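Local coordinates for protein putative phosphoenolpyruvate-dependent sugar phosphotransferase system (PTS) permease (Klebsiella pneumoniae subsp. pneumoniae, PDB 3MTQ) that probably serves as the IIA component of a mannose-family phosphotransferase system, relaying phosphoryl groups that drive sugar uptake, at residues H51-Y56 against Q65-L70; L80-D85 against F104-G109; L112-D117 against T136-S141. One frame throughout, in Å; residues are numbered along the deposited sequence. Where two conformers were deposited one is given.

Contact 1. Residues H51-Y56 against Q65-L70; sequences HTLCAY and QQVEAL
Strand 51-55 and helix 65-70 run almost antiparallel, at 169° with their axes 10.0 Å apart, and Leu53 reaches from the strand onto Gln66, Val67 and Leu70. With its CG anti to the backbone N (chi1 -171°), Leu53 puts CD1 among three helix side chains: 3.8 Å from Gln66 CG, 3.9 Å from Val67 CG2 and 3.9 Å from Leu70 CD2. Its other methyl, CD2, lies against the amide end of Gln66. A branched, wholly apolar residue suits this buried spot, because one side chain must meet two successive turns of the helix. The extended Gln66 chain slants across Leu53: its methylenes supply apolar surface, while its amide passes Leu53 and leaves NE2 3.6 Å from Cys54 O, too far for a hydrogen bond. Beta-branched Val67 crosses Leu53 at about a right angle and also touches Glu94 and Phe95 of helix 90-96. This is the first half of a beta-alpha-beta crossover, the helix lying over one face of the sheet while Thr52 and Cys54 turn to helix 32-44 on the other. Dispersion and the burial of methyl groups hold the pair together, with the fit of Leu53 among the three helix side chains setting its geometry.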
loop_
_atom_site.group_PDB
_atom_site.type_symbol
_atom_site.label_atom_id
_atom_site.label_comp_id
_atom_site.label_asym_id
_atom_site.label_seq_id
_atom_site.Cartn_x
_atom_site.Cartn_y
_atom_site.Cartn_z
ATOM N N HIS A 51 -5.977 -14.232 -1.934
ATOM C CA HIS A 51 -5.485 -14.953 -0.777
ATOM C C HIS A 51 -4.436 -14.105 -0.156
ATOM O O HIS A 51 -3.749 -13.336 -0.834
ATOM C CB HIS A 51 -4.955 -16.319 -1.196
ATOM C CG HIS A 51 -5.956 -17.084 -1.994
ATOM N ND1 HIS A 51 -6.846 -17.968 -1.418
ATOM C CD2 HIS A 51 -6.293 -17.005 -3.302
ATOM C CE1 HIS A 51 -7.663 -18.429 -2.348
ATOM N NE2 HIS A 51 -7.352 -17.855 -3.498
ATOM N N THR A 52 -4.299 -14.187 1.150
ATOM C CA THR A 52 -3.290 -13.354 1.798
ATOM C C THR A 52 -2.234 -14.204 2.489
ATOM O O THR A 52 -2.534 -15.249 3.119
ATOM C CB THR A 52 -3.875 -12.394 2.796
ATOM O OG1 THR A 52 -4.518 -13.151 3.857
ATOM C CG2 THR A 52 -4.809 -11.366 2.142
ATOM N N LEU A 53 -0.996 -13.762 2.384
ATOM C CA LEU A 53 0.074 -14.335 3.170
ATOM C C LEU A 53 0.621 -13.243 4.081
ATOM O O LEU A 53 1.163 -12.253 3.611
ATOM C CB LEU A 53 1.172 -14.941 2.310
ATOM C CG LEU A 53 2.234 -15.748 3.080
ATOM C CD1 LEU A 53 2.781 -16.958 2.282
ATOM C CD2 LEU A 53 3.377 -14.876 3.661
ATOM N N CYS A 54 0.474 -13.431 5.395
ATOM C CA CYS A 54 0.986 -12.450 6.341
ATOM C C CYS A 54 2.130 -13.044 7.169
ATOM O O CYS A 54 1.909 -13.839 8.088
ATOM C CB CYS A 54 -0.114 -11.934 7.258
ATOM S SG CYS A 54 -1.472 -11.044 6.555
ATOM N N ALA A 55 3.339 -12.611 6.860
ATOM C CA ALA A 55 4.579 -13.130 7.418
ATOM C C ALA A 55 4.934 -12.577 8.787
ATOM O O ALA A 55 4.654 -11.430 9.107
ATOM C CB ALA A 55 5.746 -12.844 6.449
ATOM N N TYR A 56 5.561 -13.416 9.604
ATOM C CA TYR A 56 6.059 -12.996 10.922
ATOM C C TYR A 56 4.961 -12.592 11.901
ATOM O O TYR A 56 5.188 -11.769 12.790
ATOM C CB TYR A 56 7.076 -11.858 10.776
ATOM C CG TYR A 56 8.115 -12.175 9.743
ATOM C CD1 TYR A 56 8.904 -13.291 9.860
ATOM C CD2 TYR A 56 8.308 -11.359 8.638
ATOM C CE1 TYR A 56 9.837 -13.591 8.932
ATOM C CE2 TYR A 56 9.252 -11.668 7.693
ATOM C CZ TYR A 56 10.014 -12.758 7.841
ATOM O OH TYR A 56 10.947 -13.086 6.911
ATOM N N GLN A 65 8.543 -22.512 3.882
ATOM C CA GLN A 65 7.473 -23.531 3.821
ATOM C C GLN A 65 6.063 -22.951 3.681
ATOM O O GLN A 65 5.249 -23.488 2.913
ATOM C CB GLN A 65 7.541 -24.493 5.020
ATOM C CG GLN A 65 6.453 -24.296 6.046
ATOM N N GLN A 66 5.780 -21.882 4.433
ATOM C CA GLN A 66 4.541 -21.105 4.335
ATOM C C GLN A 66 4.362 -20.731 2.865
ATOM O O GLN A 66 3.357 -21.037 2.256
ATOM C CB GLN A 66 4.626 -19.852 5.249
ATOM C CG GLN A 66 3.324 -18.980 5.466
ATOM C CD GLN A 66 3.514 -17.828 6.491
ATOM O OE1 GLN A 66 4.622 -17.531 6.878
ATOM N NE2 GLN A 66 2.415 -17.154 6.887
ATOM N N VAL A 67 5.379 -20.129 2.275
ATOM C CA VAL A 67 5.276 -19.684 0.886
ATOM C C VAL A 67 5.080 -20.828 -0.109
ATOM O O VAL A 67 4.129 -20.779 -0.908
ATOM C CB VAL A 67 6.497 -18.796 0.474
ATOM C CG1 VAL A 67 6.456 -18.488 -1.022
ATOM C CG2 VAL A 67 6.469 -17.496 1.259
ATOM N N GLU A 68 5.956 -21.837 -0.076
ATOM C CA GLU A 68 5.936 -22.948 -1.040
ATOM C C GLU A 68 4.629 -23.738 -0.972
ATOM O O GLU A 68 4.118 -24.229 -1.993
ATOM C CB GLU A 68 7.135 -23.917 -0.833
ATOM C CG GLU A 68 8.546 -23.385 -1.252
ATOM C CD GLU A 68 9.470 -24.485 -1.800
ATOM O OE1 GLU A 68 9.268 -25.660 -1.441
ATOM O OE2 GLU A 68 10.395 -24.189 -2.599
ATOM N N ALA A 69 4.120 -23.896 0.250
ATOM C CA ALA A 69 2.892 -24.635 0.479
ATOM C C ALA A 69 1.686 -23.894 -0.105
ATOM O O ALA A 69 0.832 -24.521 -0.712
ATOM C CB ALA A 69 2.700 -24.868 1.984
ATOM N N LEU A 70 1.624 -22.568 0.086
ATOM C CA LEU A 70 0.550 -21.761 -0.485
ATOM C C LEU A 70 0.529 -21.822 -2.015
ATOM O O LEU A 70 -0.526 -22.067 -2.605
ATOM C CB LEU A 70 0.620 -20.310 -0.024
ATOM C CG LEU A 70 -0.401 -19.340 -0.637
ATOM C CD1 LEU A 70 -1.851 -19.765 -0.284
ATOM C CD2 LEU A 70 -0.135 -17.923 -0.182
#

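Contact 2. Residues L80-D85 against F104-G109; sequences LIVITD and FHLLSG
Val82 meets both Phe104 and Leu106 at the apolar centre of this pair of strands. Its CG2 lies 3.5 Å from Phe104 CE1, approaching the ring obliquely, and its CB is 3.8 Å from Leu106 CD1. Phe104 can reach across because its CG is anti to the backbone N (chi1 -179°); Leu80 CD2 meets the edge of the same ring. Flat and branched groups thus fill one face of the sheet, where Phe95 of helix 90-96 covers Val82 and Leu106. On the other face Ile81 CG2 touches Leu107 CD1 at 3.7 Å, and Ile131 of helix 127-141 packs on Leu107. The strands are the two ends of a beta-alpha-beta unit connected through helix 90-96, parallel and in register from Leu80 with Phe104 to Thr84 with Ser108. Carbonyl and amide groups engage in turn: Val82 N donates to His105 O at 2.8 Å, and Leu107 N to Val82 O at 2.7 Å. Farther along, Gly109 N binds Thr84 O at 2.7 Å; the backbone angles of Gly109 would jam a CB against the preceding carbonyl, which explains glycine here. At the polar C-terminal end of strand 79-84, Thr84 OG1 hydrogen-bonds Asn92 and Asp85 OD2 bonds His29 ND1; near the start of strand 104-108, on the face of Ile81 and Leu107, His105 ND1 bonds Tyr144 OH of the second subunit, whose strand pairs antiparallel with Leu107 and Ser108.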
loop_
_atom_site.group_PDB
_atom_site.type_symbol
_atom_site.label_atom_id
_atom_site.label_comp_id
_atom_site.label_asym_id
_atom_site.label_seq_id
_atom_site.Cartn_x
_atom_site.Cartn_y
_atom_site.Cartn_z
ATOM N N LEU A 80 -1.465 -17.183 -11.452
ATOM C CA LEU A 80 -1.194 -16.706 -10.111
ATOM C C LEU A 80 -0.486 -15.359 -10.195
ATOM O O LEU A 80 0.637 -15.275 -10.710
ATOM C CB LEU A 80 -0.301 -17.713 -9.384
ATOM C CG LEU A 80 -0.095 -17.550 -7.874
ATOM C CD1 LEU A 80 -1.443 -17.173 -7.183
ATOM C CD2 LEU A 80 0.537 -18.809 -7.289
ATOM N N ILE A 81 -1.140 -14.318 -9.680
ATOM C CA ILE A 81 -0.548 -12.983 -9.584
ATOM C C ILE A 81 -0.241 -12.682 -8.114
ATOM O O ILE A 81 -1.159 -12.530 -7.305
ATOM C CB ILE A 81 -1.450 -11.892 -10.224
ATOM C CG1 ILE A 81 -1.789 -12.280 -11.669
ATOM C CG2 ILE A 81 -0.760 -10.503 -10.153
ATOM C CD1 ILE A 81 -2.793 -11.328 -12.344
ATOM N N VAL A 82 1.049 -12.658 -7.772
ATOM C CA VAL A 82 1.501 -12.368 -6.407
ATOM C C VAL A 82 1.938 -10.907 -6.329
ATOM O O VAL A 82 2.729 -10.405 -7.190
ATOM C CB VAL A 82 2.661 -13.311 -5.949
ATOM C CG1 VAL A 82 3.015 -13.086 -4.493
ATOM C CG2 VAL A 82 2.315 -14.808 -6.167
ATOM N N ILE A 83 1.395 -10.196 -5.355
ATOM C CA ILE A 83 1.765 -8.802 -5.094
ATOM C C ILE A 83 2.272 -8.736 -3.657
ATOM O O ILE A 83 1.516 -9.048 -2.683
ATOM C CB ILE A 83 0.595 -7.762 -5.267
ATOM C CG1 ILE A 83 -0.198 -7.946 -6.568
ATOM C CG2 ILE A 83 1.170 -6.348 -5.208
ATOM C CD1 ILE A 83 -1.405 -8.899 -6.479
ATOM N N THR A 84 3.549 -8.400 -3.508
ATOM C CA THR A 84 4.200 -8.350 -2.232
ATOM C C THR A 84 4.323 -6.910 -1.762
ATOM O O THR A 84 4.233 -5.942 -2.575
ATOM C CB THR A 84 5.604 -8.981 -2.272
ATOM O OG1 THR A 84 6.434 -8.217 -3.199
ATOM C CG2 THR A 84 5.535 -10.425 -2.744
ATOM N N ASP A 85 4.541 -6.744 -0.456
ATOM C CA ASP A 85 4.679 -5.392 0.118
ATOM C C ASP A 85 5.862 -4.593 -0.434
ATOM O O ASP A 85 5.743 -3.394 -0.742
ATOM C CB ASP A 85 4.771 -5.411 1.655
ATOM C CG ASP A 85 5.888 -6.309 2.230
ATOM O OD1 ASP A 85 6.626 -7.034 1.531
ATOM O OD2 ASP A 85 5.892 -6.403 3.499
ATOM N N PHE A 104 2.908 -17.540 -13.804
ATOM C CA PHE A 104 3.228 -16.895 -12.535
ATOM C C PHE A 104 3.718 -15.479 -12.766
ATOM O O PHE A 104 4.572 -15.218 -13.637
ATOM C CB PHE A 104 4.272 -17.716 -11.787
ATOM C CG PHE A 104 4.645 -17.157 -10.451
ATOM C CD1 PHE A 104 3.965 -17.533 -9.319
ATOM C CD2 PHE A 104 5.687 -16.256 -10.342
ATOM C CE1 PHE A 104 4.301 -17.007 -8.091
ATOM C CE2 PHE A 104 6.038 -15.726 -9.134
ATOM C CZ PHE A 104 5.349 -16.110 -7.995
ATOM N N HIS A 105 3.169 -14.560 -11.984
ATOM C CA HIS A 105 3.465 -13.135 -12.091
ATOM C C HIS A 105 3.718 -12.557 -10.719
ATOM O O HIS A 105 2.929 -12.815 -9.778
ATOM C CB HIS A 105 2.303 -12.437 -12.763
ATOM C CG HIS A 105 2.030 -12.951 -14.134
ATOM N ND1 HIS A 105 2.672 -12.446 -15.256
ATOM C CD2 HIS A 105 1.263 -13.978 -14.558
ATOM C CE1 HIS A 105 2.252 -13.114 -16.313
ATOM N NE2 HIS A 105 1.402 -14.049 -15.916
ATOM N N LEU A 106 4.837 -11.844 -10.583
ATOM C CA LEU A 106 5.294 -11.278 -9.309
ATOM C C LEU A 106 5.384 -9.776 -9.441
ATOM O O LEU A 106 6.152 -9.269 -10.269
ATOM C CB LEU A 106 6.653 -11.874 -8.844
ATOM C CG LEU A 106 7.189 -11.400 -7.467
ATOM C CD1 LEU A 106 6.141 -11.755 -6.319
ATOM C CD2 LEU A 106 8.595 -12.001 -7.134
ATOM N N LEU A 107 4.532 -9.078 -8.714
ATOM C CA LEU A 107 4.600 -7.635 -8.596
ATOM C C LEU A 107 5.081 -7.272 -7.195
ATOM O O LEU A 107 4.686 -7.911 -6.205
ATOM C CB LEU A 107 3.233 -7.032 -8.833
ATOM C CG LEU A 107 2.587 -7.114 -10.216
ATOM C CD1 LEU A 107 2.367 -8.567 -10.710
ATOM C CD2 LEU A 107 1.269 -6.347 -10.123
ATOM N N SER A 108 5.904 -6.247 -7.104
ATOM C CA SER A 108 6.374 -5.767 -5.805
ATOM C C SER A 108 5.876 -4.369 -5.548
ATOM O O SER A 108 6.027 -3.492 -6.404
ATOM C CB SER A 108 7.899 -5.749 -5.750
ATOM O OG SER A 108 8.405 -4.552 -6.308
ATOM N N GLY A 109 5.291 -4.145 -4.361
ATOM C CA GLY A 109 4.789 -2.795 -3.983
ATOM C C GLY A 109 3.280 -2.682 -3.868
ATOM O O GLY A 109 2.647 -1.771 -4.380
#

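Contact 3. Residues L112-D117 against T136-S141; sequences LPLIID and TNAKES
Ala138 packs directly against the backbone of Leu114, its CB 3.7 Å from Leu114 N and 3.8 Å from Leu114 CB. A methyl suits a place where Leu114 CA and Ala138 CA are 4.8 Å apart, and so small a side chain is consistent with helix axes only 8.1 Å apart. Next to it Pro113 presents its ring to Ser141: CB is 3.7 Å from Ser141 OG, and CG lies close to the same hydroxyl. Proline is at home in the first turn of a helix, where its missing N-H costs no helical bond, and the flank it offers Ser141 is apolar. The helices run roughly antiparallel, with a crossing angle of 144°; helix 112-120 follows strand 104-108 in the chain, and helix 127-141 packs beside it in this alpha/beta fold. Leu114 carries the packing inward to Ile83 of the sheet. Toward solvent the fit slackens. There the carboxylate of Asp117 and the exposed amide of Asn137, each with CG anti to the backbone N (chi1 -152° for Asp117) and so carried out toward the other helix, meet with their planes 31° apart, Asp117 OD1 lying 2.9 Å from Asn137 ND2. Both side chains were modelled in two conformers, so this approach describes just one of the possible pairings. Polar groups suit a margin that water can reach, while at the other end Ser141 packs on Phe87 of the second subunit.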
loop_
_atom_site.group_PDB
_atom_site.type_symbol
_atom_site.label_atom_id
_atom_site.label_comp_id
_atom_site.label_asym_id
_atom_site.label_seq_id
_atom_site.Cartn_x
_atom_site.Cartn_y
_atom_site.Cartn_z
ATOM N N LEU A 112 -3.324 0.192 -2.987
ATOM C CA LEU A 112 -4.729 0.113 -3.320
ATOM C C LEU A 112 -5.028 0.468 -4.768
ATOM O O LEU A 112 -5.725 -0.255 -5.478
ATOM C CB LEU A 112 -5.549 1.004 -2.393
ATOM C CG LEU A 112 -7.077 0.874 -2.442
ATOM C CD1 LEU A 112 -7.679 -0.576 -2.543
ATOM C CD2 LEU A 112 -7.715 1.672 -1.263
ATOM N N PRO A 113 -4.464 1.569 -5.233
ATOM C CA PRO A 113 -4.851 1.840 -6.613
ATOM C C PRO A 113 -4.513 0.672 -7.537
ATOM O O PRO A 113 -5.294 0.344 -8.449
ATOM C CB PRO A 113 -4.008 3.073 -6.996
ATOM C CG PRO A 113 -3.254 3.515 -5.760
ATOM C CD PRO A 113 -3.733 2.652 -4.566
ATOM N N LEU A 114 -3.350 0.060 -7.362
ATOM C CA LEU A 114 -2.928 -1.094 -8.194
ATOM C C LEU A 114 -3.921 -2.224 -8.219
ATOM O O LEU A 114 -4.341 -2.721 -9.274
ATOM C CB LEU A 114 -1.569 -1.615 -7.752
ATOM C CG LEU A 114 -1.068 -2.898 -8.405
ATOM C CD1 LEU A 114 -0.817 -2.628 -9.901
ATOM C CD2 LEU A 114 0.202 -3.354 -7.705
ATOM N N ILE A 115 -4.343 -2.634 -7.027
ATOM C CA ILE A 115 -5.345 -3.647 -6.929
ATOM C C ILE A 115 -6.702 -3.302 -7.568
ATOM O O ILE A 115 -7.275 -4.117 -8.292
ATOM C CB ILE A 115 -5.506 -4.066 -5.436
ATOM C CG1 ILE A 115 -4.153 -4.444 -4.864
ATOM C CG2 ILE A 115 -6.502 -5.208 -5.381
ATOM C CD1 ILE A 115 -3.381 -5.392 -5.725
ATOM N N ILE A 116 -7.188 -2.090 -7.370
ATOM C CA ILE A 116 -8.427 -1.635 -7.989
ATOM C C ILE A 116 -8.340 -1.665 -9.534
ATOM O O ILE A 116 -9.262 -2.132 -10.232
ATOM C CB ILE A 116 -8.792 -0.221 -7.506
ATOM C CG1 ILE A 116 -9.179 -0.264 -6.017
ATOM C CG2 ILE A 116 -9.968 0.325 -8.294
ATOM C CD1 ILE A 116 -10.165 -1.364 -5.731
ATOM N N ASP A 117 -7.229 -1.171 -10.078
ATOM C CA ASP A 117 -7.034 -1.174 -11.540
ATOM C C ASP A 117 -7.000 -2.591 -12.122
ATOM O O ASP A 117 -7.598 -2.862 -13.176
ATOM C CB ASP A 117 -5.763 -0.424 -11.953
ATOM C CG ASP A 117 -5.872 0.178 -13.353
ATOM O OD1 ASP A 117 -6.689 1.106 -13.494
ATOM O OD2 ASP A 117 -5.187 -0.273 -14.315
ATOM N N THR A 136 1.264 1.182 -14.339
ATOM C CA THR A 136 1.371 2.576 -14.815
ATOM C C THR A 136 0.304 3.486 -14.218
ATOM O O THR A 136 0.627 4.539 -13.686
ATOM C CB THR A 136 1.307 2.647 -16.339
ATOM O OG1 THR A 136 2.431 1.956 -16.869
ATOM C CG2 THR A 136 1.307 4.125 -16.785
ATOM N N ASN A 137 -0.947 3.028 -14.229
ATOM C CA ASN A 137 -2.100 3.795 -13.732
ATOM C C ASN A 137 -2.012 3.979 -12.212
ATOM O O ASN A 137 -2.384 5.030 -11.672
ATOM C CB ASN A 137 -3.414 3.086 -14.111
ATOM C CG ASN A 137 -4.610 4.036 -14.206
ATOM O OD1 ASN A 137 -4.650 4.941 -15.048
ATOM N ND2 ASN A 137 -5.603 3.805 -13.366
ATOM N N ALA A 138 -1.511 2.949 -11.524
ATOM C CA ALA A 138 -1.288 3.008 -10.062
ATOM C C ALA A 138 -0.243 4.051 -9.696
ATOM O O ALA A 138 -0.432 4.870 -8.776
ATOM C CB ALA A 138 -0.843 1.635 -9.523
ATOM N N LYS A 139 0.879 4.019 -10.405
ATOM C CA LYS A 139 1.951 4.964 -10.148
ATOM C C LYS A 139 1.507 6.424 -10.384
ATOM O O LYS A 139 1.913 7.333 -9.652
ATOM C CB LYS A 139 3.185 4.605 -10.965
ATOM C CG LYS A 139 3.952 3.375 -10.469
ATOM C CD LYS A 139 5.225 3.177 -11.300
ATOM C CE LYS A 139 5.697 1.740 -11.262
ATOM N NZ LYS A 139 7.158 1.610 -11.486
ATOM N N GLU A 140 0.662 6.640 -11.383
ATOM C CA GLU A 140 0.121 7.969 -11.667
ATOM C C GLU A 140 -0.710 8.468 -10.499
ATOM O O GLU A 140 -0.655 9.639 -10.151
ATOM C CB GLU A 140 -0.760 7.949 -12.914
ATOM C CG GLU A 140 -0.026 7.687 -14.231
ATOM C CD GLU A 140 -0.987 7.717 -15.446
ATOM O OE1 GLU A 140 -1.710 8.741 -15.577
ATOM O OE2 GLU A 140 -1.004 6.739 -16.255
ATOM N N SER A 141 -1.479 7.549 -9.910
ATOM C CA SER A 141 -2.315 7.805 -8.730
ATOM C C SER A 141 -1.595 8.094 -7.373
ATOM O O SER A 141 -2.193 8.678 -6.443
ATOM C CB SER A 141 -3.185 6.567 -8.515
ATOM O OG SER A 141 -4.088 6.783 -7.464
#

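How the contacts relate
The three contacts follow one another along the chain and across the fold. Contacts 1 and 2 both reach the four-stranded parallel sheet, their centres about 13 Å apart and their nearest atoms about 6 Å apart; helix 63-72 leads on to strand 79-84. Contacts 2 and 3 touch, Leu114 CD2 lying 4.0 Å from both Leu107 CD2 and Ile83 CG2. Contacts 1 and 3, with centres about 24 Å apart, lie on opposite sides of the chain's centre. His29, the partner of Asp85, is probably the phosphoryl-accepting histidine, as in mannose-family IIA proteins. Leu112 and Pro113 of contact 3 pack on Asp85 of the second subunit, placing this probable active site beside the dimer interface.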